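Local structure of CTD kinase subunit gamma (Schizosaccharomyces pombe, 5CE7) at residues 30-35 against 72-77; 43-48 against 58-63; 66-71 against 82-87. The protein probably serves as the gamma subunit of the CTD kinase complex, which hyperphosphorylates the C-terminal repeat domain of the largest RNA polymerase II subunit during transcription elongation. All coordinates share one frame; numbering follows the deposited sequence.

How the interactions relate
All three contacts draw on helix 54-73, which meets helix 38-51 near its start in interaction 2, helix 80-86 further along in interaction 3 and the end of helix 25-33 at its own C-terminus in interaction 1. Interaction 2 is nested within the loop that interaction 1 closes; their centres lie about 17 Å apart and they do not touch. Interaction 3 sits between, its centre about 10 Å from that of interaction 1 and about 12 Å from that of interaction 2. L76 N probably bonds to C71 O at 3.1 Å, I32 CD1 packs on M70 CB, and I45 CD1 approaches L67 CD2 at 4.2 Å. Interaction 1 alone is at the surface.

Interaction 1: 30-35 against 72-77; sequences FAIKHL and LKNGLT
I32 and N74 mark the nearest backbone approach, with their CA atoms 8.5 Å apart, near the C-terminal ends of helices 25-33 and 54-73. No hydrogen bond joins the two segments. I32 sets its two branches against the amide of N74: I32 CD1 lies 3.9 Å from N74 ND2, while CG1 lies beside the backbone N (chi1 -72°), which leaves I32 CG2 anti to it and within 4.0 Å of N74 CG. The ND2 group is hydrogen-bonded to the carbonyl oxygen of M70, one turn back. Both ends are helix terminations of the right-handed superhelical, noncanonical CTD-interacting domain; the second is a Schellman motif, in which G75 takes a positive phi of 79°, its N bonds to L72 O at 3.1 Å and L76 N probably bonds to C71 O. L76 then faces the first segment. There L35 and L76 reach toward each other tip to tip, L35 CD1 standing 3.8 Å from L76 CD2 and as close to L76 CD1. At the first terminus F30 O accepts from H34 N and, on the opposite face of its plane, from H34 ND1 at 3.2 Å; ND1 also lies 3.5 Å above the F30 ring, over its centre.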
loop_
_atom_site.group_PDB
_atom_site.type_symbol
_atom_site.label_atom_id
_atom_site.label_comp_id
_atom_site.label_asym_id
_atom_site.label_seq_id
_atom_site.Cartn_x
_atom_site.Cartn_y
_atom_site.Cartn_z
ATOM N N PHE A 30 1.068 -11.794 8.473
ATOM C CA PHE A 30 -0.306 -12.290 8.585
ATOM C C PHE A 30 -0.993 -12.365 7.223
ATOM O O PHE A 30 -1.614 -13.373 6.891
ATOM C CB PHE A 30 -1.135 -11.397 9.516
ATOM C CG PHE A 30 -2.527 -11.912 9.770
ATOM C CD1 PHE A 30 -2.778 -12.784 10.820
ATOM C CD2 PHE A 30 -3.586 -11.520 8.960
ATOM C CE1 PHE A 30 -4.068 -13.262 11.057
ATOM C CE2 PHE A 30 -4.871 -11.996 9.185
ATOM C CZ PHE A 30 -5.109 -12.864 10.237
ATOM N N ALA A 31 -0.905 -11.287 6.449
ATOM C CA ALA A 31 -1.538 -11.229 5.139
ATOM C C ALA A 31 -1.049 -12.352 4.240
ATOM O O ALA A 31 -1.818 -12.895 3.439
ATOM C CB ALA A 31 -1.287 -9.867 4.470
ATOM N N ILE A 32 0.230 -12.694 4.384
ATOM C CA ILE A 32 0.874 -13.703 3.543
ATOM C C ILE A 32 0.551 -15.100 4.044
ATOM O O ILE A 32 0.288 -16.012 3.258
ATOM C CB ILE A 32 2.412 -13.495 3.483
ATOM C CG1 ILE A 32 2.737 -12.264 2.629
ATOM C CG2 ILE A 32 3.105 -14.735 2.933
ATOM C CD1 ILE A 32 4.115 -11.698 2.843
ATOM N N LYS A 33 0.554 -15.258 5.360
ATOM C CA LYS A 33 0.185 -16.531 5.976
ATOM C C LYS A 33 -1.230 -16.935 5.578
ATOM O O LYS A 33 -1.551 -18.123 5.489
ATOM C CB LYS A 33 0.302 -16.417 7.491
ATOM C CG LYS A 33 -0.272 -17.588 8.287
ATOM C CD LYS A 33 0.537 -18.869 8.112
ATOM C CE LYS A 33 -0.074 -20.013 8.931
ATOM N NZ LYS A 33 0.567 -21.338 8.671
ATOM N N HIS A 34 -2.073 -15.938 5.327
ATOM C CA HIS A 34 -3.469 -16.176 4.978
ATOM C C HIS A 34 -3.782 -15.677 3.587
ATOM O O HIS A 34 -4.784 -14.997 3.365
ATOM C CB HIS A 34 -4.367 -15.509 6.013
ATOM C CG HIS A 34 -4.203 -16.090 7.378
ATOM N ND1 HIS A 34 -3.455 -15.479 8.366
ATOM C CD2 HIS A 34 -4.635 -17.259 7.903
ATOM C CE1 HIS A 34 -3.460 -16.238 9.446
ATOM N NE2 HIS A 34 -4.167 -17.325 9.192
ATOM N N LEU A 35 -2.909 -16.020 2.653
ATOM C CA LEU A 35 -3.052 -15.643 1.254
ATOM C C LEU A 35 -4.411 -16.051 0.703
ATOM O O LEU A 35 -4.916 -15.432 -0.241
ATOM C CB LEU A 35 -1.964 -16.320 0.423
ATOM C CG LEU A 35 -0.897 -15.495 -0.272
ATOM C CD1 LEU A 35 -0.126 -16.409 -1.229
ATOM C CD2 LEU A 35 -1.488 -14.306 -1.018
ATOM N N LEU A 72 7.704 -10.773 -2.272
ATOM C CA LEU A 72 8.798 -11.170 -3.148
ATOM C C LEU A 72 9.799 -12.071 -2.418
ATOM O O LEU A 72 10.351 -13.010 -2.998
ATOM C CB LEU A 72 9.513 -9.936 -3.720
ATOM C CG LEU A 72 8.704 -9.012 -4.629
ATOM C CD1 LEU A 72 9.514 -7.753 -4.908
ATOM C CD2 LEU A 72 8.343 -9.725 -5.936
ATOM N N LYS A 73 10.036 -11.792 -1.145
ATOM C CA LYS A 73 10.937 -12.637 -0.366
ATOM C C LYS A 73 10.354 -14.036 -0.146
ATOM O O LYS A 73 11.091 -15.003 0.122
ATOM C CB LYS A 73 11.300 -11.962 0.963
ATOM C CG LYS A 73 12.314 -10.821 0.799
ATOM C CD LYS A 73 12.394 -9.935 2.038
ATOM C CE LYS A 73 12.129 -10.696 3.318
ATOM N NZ LYS A 73 13.363 -11.325 3.877
ATOM N N ASN A 74 9.034 -14.131 -0.262
ATOM C CA ASN A 74 8.322 -15.400 -0.117
ATOM C C ASN A 74 8.183 -16.136 -1.446
ATOM O O ASN A 74 7.641 -17.230 -1.491
ATOM C CB ASN A 74 6.944 -15.195 0.522
ATOM C CG ASN A 74 6.983 -15.294 2.051
ATOM O OD1 ASN A 74 6.887 -16.382 2.609
ATOM N ND2 ASN A 74 7.145 -14.159 2.722
ATOM N N GLY A 75 8.692 -15.541 -2.522
ATOM C CA GLY A 75 8.647 -16.169 -3.835
ATOM C C GLY A 75 7.300 -16.050 -4.546
ATOM O O GLY A 75 7.053 -16.743 -5.525
ATOM N N LEU A 76 6.423 -15.180 -4.053
ATOM C CA LEU A 76 5.112 -14.971 -4.684
ATOM C C LEU A 76 5.221 -14.084 -5.922
ATOM O O LEU A 76 6.077 -13.203 -5.992
ATOM C CB LEU A 76 4.149 -14.308 -3.692
ATOM C CG LEU A 76 3.960 -15.007 -2.348
ATOM C CD1 LEU A 76 3.007 -14.192 -1.502
ATOM C CD2 LEU A 76 3.417 -16.414 -2.557
ATOM N N THR A 77 4.339 -14.288 -6.891
ATOM C CA THR A 77 4.357 -13.428 -8.080
ATOM C C THR A 77 3.025 -12.734 -8.353
ATOM O O THR A 77 2.992 -11.688 -8.993
ATOM C CB THR A 77 4.842 -14.176 -9.360
ATOM O OG1 THR A 77 3.969 -15.274 -9.655
ATOM C CG2 THR A 77 6.257 -14.687 -9.177
#

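Interaction 2: 43-48 against 58-63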
loop_
_atom_site.group_PDB
_atom_site.type_symbol
_atom_site.label_atom_id
_atom_site.label_comp_id
_atom_site.label_asym_id
_atom_site.label_seq_id
_atom_site.Cartn_x
_atom_site.Cartn_y
_atom_site.Cartn_z
ATOM N N SER A 43 -9.231 -5.785 0.728
ATOM C CA SER A 43 -10.329 -4.861 0.950
ATOM C C SER A 43 -10.219 -4.187 2.309
ATOM O O SER A 43 -10.685 -3.062 2.489
ATOM C CB SER A 43 -11.694 -5.559 0.806
ATOM O OG SER A 43 -11.961 -5.840 -0.549
ATOM N N CYS A 44 -9.612 -4.875 3.270
ATOM C CA CYS A 44 -9.355 -4.267 4.578
ATOM C C CYS A 44 -8.399 -3.078 4.423
ATOM O O CYS A 44 -8.556 -2.052 5.091
ATOM C CB CYS A 44 -8.730 -5.285 5.537
ATOM S SG CYS A 44 -9.808 -6.638 6.098
ATOM N N ILE A 45 -7.403 -3.237 3.555
ATOM C CA ILE A 45 -6.432 -2.170 3.276
ATOM C C ILE A 45 -7.134 -0.937 2.717
ATOM O O ILE A 45 -6.938 0.175 3.213
ATOM C CB ILE A 45 -5.312 -2.633 2.298
ATOM C CG1 ILE A 45 -4.516 -3.798 2.910
ATOM C CG2 ILE A 45 -4.387 -1.444 1.958
ATOM C CD1 ILE A 45 -3.528 -4.472 1.946
ATOM N N TRP A 46 -7.979 -1.134 1.706
ATOM C CA TRP A 46 -8.751 -0.016 1.142
ATOM C C TRP A 46 -9.789 0.579 2.099
ATOM O O TRP A 46 -10.058 1.785 2.057
ATOM C CB TRP A 46 -9.379 -0.387 -0.211
ATOM C CG TRP A 46 -8.399 -0.159 -1.329
ATOM C CD1 TRP A 46 -7.609 -1.088 -1.932
ATOM C CD2 TRP A 46 -8.063 1.105 -1.923
ATOM N NE1 TRP A 46 -6.804 -0.484 -2.879
ATOM C CE2 TRP A 46 -7.073 0.857 -2.897
ATOM C CE3 TRP A 46 -8.508 2.414 -1.724
ATOM C CZ2 TRP A 46 -6.523 1.884 -3.683
ATOM C CZ3 TRP A 46 -7.955 3.434 -2.504
ATOM C CH2 TRP A 46 -6.976 3.158 -3.475
ATOM N N GLU A 47 -10.365 -0.256 2.962
ATOM C CA GLU A 47 -11.278 0.242 3.991
ATOM C C GLU A 47 -10.558 1.236 4.910
ATOM O O GLU A 47 -11.112 2.271 5.292
ATOM C CB GLU A 47 -11.831 -0.920 4.822
ATOM C CG GLU A 47 -12.866 -0.513 5.866
ATOM C CD GLU A 47 -13.376 -1.708 6.679
ATOM O OE1 GLU A 47 -12.806 -2.803 6.527
ATOM O OE2 GLU A 47 -14.331 -1.534 7.474
ATOM N N GLU A 48 -9.336 0.894 5.296
ATOM C CA GLU A 48 -8.541 1.749 6.176
ATOM C C GLU A 48 -8.040 2.995 5.434
ATOM O O GLU A 48 -7.957 4.074 6.014
ATOM C CB GLU A 48 -7.356 0.972 6.758
ATOM C CG GLU A 48 -7.744 -0.082 7.769
ATOM C CD GLU A 48 -7.863 0.481 9.174
ATOM O OE1 GLU A 48 -6.893 1.128 9.641
ATOM O OE2 GLU A 48 -8.932 0.299 9.801
ATOM N N VAL A 58 -0.646 7.448 4.583
ATOM C CA VAL A 58 0.775 7.380 4.281
ATOM C C VAL A 58 1.379 6.117 4.896
ATOM O O VAL A 58 2.165 5.423 4.263
ATOM C CB VAL A 58 1.525 8.638 4.805
ATOM C CG1 VAL A 58 3.021 8.408 4.800
ATOM C CG2 VAL A 58 1.184 9.840 3.952
ATOM N N ASN A 59 1.008 5.810 6.131
ATOM C CA ASN A 59 1.536 4.606 6.772
ATOM C C ASN A 59 1.061 3.331 6.088
ATOM O O ASN A 59 1.794 2.351 6.013
ATOM C CB ASN A 59 1.248 4.605 8.279
ATOM C CG ASN A 59 2.107 5.617 9.026
ATOM O OD1 ASN A 59 3.195 5.962 8.576
ATOM N ND2 ASN A 59 1.614 6.105 10.160
ATOM N N ILE A 60 -0.155 3.357 5.550
ATOM C CA ILE A 60 -0.646 2.233 4.755
ATOM C C ILE A 60 0.113 2.088 3.436
ATOM O O ILE A 60 0.371 0.981 2.984
ATOM C CB ILE A 60 -2.168 2.324 4.504
ATOM C CG1 ILE A 60 -2.920 2.074 5.819
ATOM C CG2 ILE A 60 -2.579 1.298 3.448
ATOM C CD1 ILE A 60 -4.388 2.471 5.796
HETATM N N MSE A 61 0.480 3.210 2.825
HETATM C CA MSE A 61 1.357 3.199 1.648
HETATM C C MSE A 61 2.714 2.546 1.968
HETATM O O MSE A 61 3.229 1.743 1.190
HETATM C CB MSE A 61 1.560 4.632 1.151
HETATM C CG MSE A 61 2.260 4.804 -0.227
HETATM SE SE MSE A 61 1.216 3.987 -1.699
HETATM C CE MSE A 61 1.124 5.532 -2.883
ATOM N N TYR A 62 3.297 2.890 3.111
ATOM C CA TYR A 62 4.545 2.240 3.521
ATOM C C TYR A 62 4.303 0.745 3.704
ATOM O O TYR A 62 5.097 -0.079 3.245
ATOM C CB TYR A 62 5.062 2.802 4.840
ATOM C CG TYR A 62 5.427 4.256 4.839
ATOM C CD1 TYR A 62 5.896 4.892 3.693
ATOM C CD2 TYR A 62 5.321 5.001 6.009
ATOM C CE1 TYR A 62 6.251 6.246 3.723
ATOM C CE2 TYR A 62 5.664 6.337 6.045
ATOM C CZ TYR A 62 6.127 6.952 4.905
ATOM O OH TYR A 62 6.452 8.287 4.977
ATOM N N PHE A 63 3.227 0.399 4.407
ATOM C CA PHE A 63 2.872 -1.013 4.616
ATOM C C PHE A 63 2.750 -1.794 3.299
ATOM O O PHE A 63 3.172 -2.957 3.196
ATOM C CB PHE A 63 1.547 -1.149 5.384
ATOM C CG PHE A 63 0.968 -2.540 5.318
ATOM C CD1 PHE A 63 1.606 -3.595 5.958
ATOM C CD2 PHE A 63 -0.179 -2.798 4.588
ATOM C CE1 PHE A 63 1.101 -4.882 5.879
ATOM C CE2 PHE A 63 -0.700 -4.086 4.509
ATOM C CZ PHE A 63 -0.053 -5.128 5.160
#
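I45 and I60 bring their CA atoms to 7.4 Å, the nearest backbone approach of two helix segments that run nearly antiparallel, at 156° and with axes 10.6 Å apart. From CB of I45 the side chain forks. The CG2 branch, anti to the backbone N, meets I60 CG2 at 3.6 Å as the two isoleucines slide past each other in opposite directions. The other branch takes the contact toward F63: CG1 passes F63 CE2 at 4.1 Å, and the terminal CD1 stops 3.8 Å from the same ring carbon. CD1 lies in the plane of the F63 ring, so the methyl abuts its edge, and the two side chains cross at about a right angle. I60 also extends its longer branch, with chi2 at 165°, to E48, where I60 CD1 packs on E48 CB at 3.5 Å. This contact uses the aliphatic base of the glutamate. The contacts between the segments are apolar, and no hydrogen bond joins them. They join consecutive helices 38-51 and 54-73 of the all-helical CTD-interacting domain; helix 3-14 packs alongside through F10 on F63 and L11 on E48, while M61, a selenomethionine whose side chain starts away from this contact, touches helix 100-118.

Interaction 3: 66-71 against 82-87; sequences TLCEMC and NMISRD
C68 and I84 bring the backbones of helices 54-73 and 80-86 closest, their CA atoms 8.3 Å apart. The two helices are successive elements of the noncanonical CTD-interacting domain, a right-handed superhelix, and they pack here without a hydrogen bond between the segments. I84 carries the contact from its side. Its CD1 methyl reaches C68 SG at 3.6 Å, and CG2, which stands anti to the backbone N, approaches the same sulfur at 4.0 Å, so both branches of the isoleucine border the thiol. C68 directs that sulfur anti to its own carbonyl carbon (chi1 -69°), toward helix 80-86. One residue earlier, L67 CD2 comes within 4.2 Å of I84 CD1, its side chain meeting the isoleucine at a slant. All three residues are buried. The surrounding fold closes in on this apolar patch: V121 and L81 touch C68, Y80 touches L67, and Y42 of helix 38-51 touches I84.

Away from the interface, the end of helix 80-86 is tied to the residue that follows it. D87 occupies the N-cap position of helix 88-95, although its side chain makes no capping bond; OD2 instead bonds to the hydroxyl of Y42. R86 folds back over its own helix and forms a side-on salt bridge with the same carboxylate through NE and NH2, both partners lying close to the guanidinium plane. R86 NH2 meets D87 OD2 at 3.0 Å on the syn side but 34° out of the carboxylate plane, and R86 NE reaches D87 OD1 at 2.6 Å, 40° out of it.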
loop_
_atom_site.group_PDB
_atom_site.type_symbol
_atom_site.label_atom_id
_atom_site.label_comp_id
_atom_site.label_asym_id
_atom_site.label_seq_id
_atom_site.Cartn_x
_atom_site.Cartn_y
_atom_site.Cartn_z
ATOM N N THR A 66 6.180 -2.582 2.171
ATOM C CA THR A 66 6.660 -3.698 3.002
ATOM C C THR A 66 5.997 -5.042 2.632
ATOM O O THR A 66 6.667 -6.090 2.529
ATOM C CB THR A 66 6.437 -3.368 4.502
ATOM O OG1 THR A 66 7.209 -2.204 4.844
ATOM C CG2 THR A 66 6.844 -4.555 5.411
ATOM N N LEU A 67 4.688 -5.004 2.405
ATOM C CA LEU A 67 3.948 -6.181 1.970
ATOM C C LEU A 67 4.490 -6.723 0.645
ATOM O O LEU A 67 4.744 -7.928 0.507
ATOM C CB LEU A 67 2.457 -5.853 1.823
ATOM C CG LEU A 67 1.537 -6.976 1.342
ATOM C CD1 LEU A 67 1.614 -8.177 2.296
ATOM C CD2 LEU A 67 0.112 -6.484 1.284
ATOM N N CYS A 68 4.651 -5.846 -0.339
ATOM C CA CYS A 68 5.232 -6.268 -1.610
ATOM C C CYS A 68 6.641 -6.870 -1.437
ATOM O O CYS A 68 6.936 -7.919 -1.996
ATOM C CB CYS A 68 5.245 -5.113 -2.631
ATOM S SG CYS A 68 3.595 -4.621 -3.214
ATOM N N GLU A 69 7.506 -6.206 -0.676
ATOM C CA GLU A 69 8.860 -6.725 -0.443
ATOM C C GLU A 69 8.811 -8.118 0.169
ATOM O O GLU A 69 9.520 -9.024 -0.252
ATOM C CB GLU A 69 9.660 -5.793 0.468
ATOM C CG GLU A 69 9.926 -4.429 -0.148
ATOM C CD GLU A 69 10.650 -3.471 0.793
ATOM O OE1 GLU A 69 10.545 -3.636 2.024
ATOM O OE2 GLU A 69 11.335 -2.553 0.292
HETATM N N MSE A 70 7.955 -8.293 1.161
HETATM C CA MSE A 70 7.850 -9.583 1.814
HETATM C C MSE A 70 7.218 -10.634 0.916
HETATM O O MSE A 70 7.611 -11.791 0.954
HETATM C CB MSE A 70 7.133 -9.442 3.147
HETATM C CG MSE A 70 7.979 -8.655 4.150
HETATM SE SE MSE A 70 7.180 -8.657 5.910
HETATM C CE MSE A 70 6.371 -10.475 5.816
ATOM N N CYS A 71 6.256 -10.232 0.091
ATOM C CA CYS A 71 5.714 -11.150 -0.911
ATOM C C CYS A 71 6.840 -11.674 -1.808
ATOM O O CYS A 71 6.935 -12.874 -2.062
ATOM C CB CYS A 71 4.622 -10.477 -1.755
ATOM S SG CYS A 71 3.031 -10.307 -0.919
ATOM N N ASN A 82 -0.181 -8.338 -7.784
ATOM C CA ASN A 82 -0.996 -7.972 -8.946
ATOM C C ASN A 82 -2.062 -6.940 -8.610
ATOM O O ASN A 82 -2.377 -6.076 -9.423
ATOM C CB ASN A 82 -1.659 -9.209 -9.576
ATOM C CG ASN A 82 -0.666 -10.082 -10.337
ATOM O OD1 ASN A 82 0.484 -9.692 -10.552
ATOM N ND2 ASN A 82 -1.114 -11.260 -10.757
HETATM N N MSE A 83 -2.641 -7.042 -7.417
HETATM C CA MSE A 83 -3.680 -6.102 -7.015
HETATM C C MSE A 83 -3.114 -4.702 -6.788
HETATM O O MSE A 83 -3.689 -3.703 -7.201
HETATM C CB MSE A 83 -4.383 -6.578 -5.747
HETATM C CG MSE A 83 -4.997 -7.957 -5.867
HETATM SE SE MSE A 83 -5.731 -8.512 -4.127
HETATM C CE MSE A 83 -7.618 -8.270 -4.525
ATOM N N ILE A 84 -1.975 -4.637 -6.120
ATOM C CA ILE A 84 -1.334 -3.355 -5.846
ATOM C C ILE A 84 -0.834 -2.698 -7.131
ATOM O O ILE A 84 -0.958 -1.483 -7.310
ATOM C CB ILE A 84 -0.197 -3.541 -4.817
ATOM C CG1 ILE A 84 -0.806 -3.744 -3.423
ATOM C CG2 ILE A 84 0.761 -2.361 -4.847
ATOM C CD1 ILE A 84 0.052 -4.588 -2.449
ATOM N N SER A 85 -0.284 -3.512 -8.032
ATOM C CA SER A 85 0.169 -3.029 -9.329
ATOM C C SER A 85 -0.980 -2.436 -10.148
ATOM O O SER A 85 -0.864 -1.340 -10.700
ATOM C CB SER A 85 0.820 -4.169 -10.114
ATOM O OG SER A 85 1.537 -3.656 -11.220
ATOM N N ARG A 86 -2.082 -3.174 -10.229
ATOM C CA ARG A 86 -3.275 -2.723 -10.950
ATOM C C ARG A 86 -3.789 -1.415 -10.362
ATOM O O ARG A 86 -4.236 -0.529 -11.087
ATOM C CB ARG A 86 -4.385 -3.783 -10.868
ATOM C CG ARG A 86 -5.753 -3.318 -11.358
ATOM C CD ARG A 86 -6.884 -4.251 -10.870
ATOM N NE ARG A 86 -7.118 -4.121 -9.432
ATOM C CZ ARG A 86 -7.471 -5.120 -8.624
ATOM N NH1 ARG A 86 -7.641 -6.345 -9.100
ATOM N NH2 ARG A 86 -7.651 -4.892 -7.331
ATOM N N ASP A 87 -3.716 -1.294 -9.044
ATOM C CA ASP A 87 -4.343 -0.162 -8.364
ATOM C C ASP A 87 -3.390 0.961 -7.991
ATOM O O ASP A 87 -3.758 1.834 -7.206
ATOM C CB ASP A 87 -5.088 -0.631 -7.104
ATOM C CG ASP A 87 -6.257 -1.555 -7.422
ATOM O OD1 ASP A 87 -6.634 -1.668 -8.604
ATOM O OD2 ASP A 87 -6.806 -2.162 -6.489
#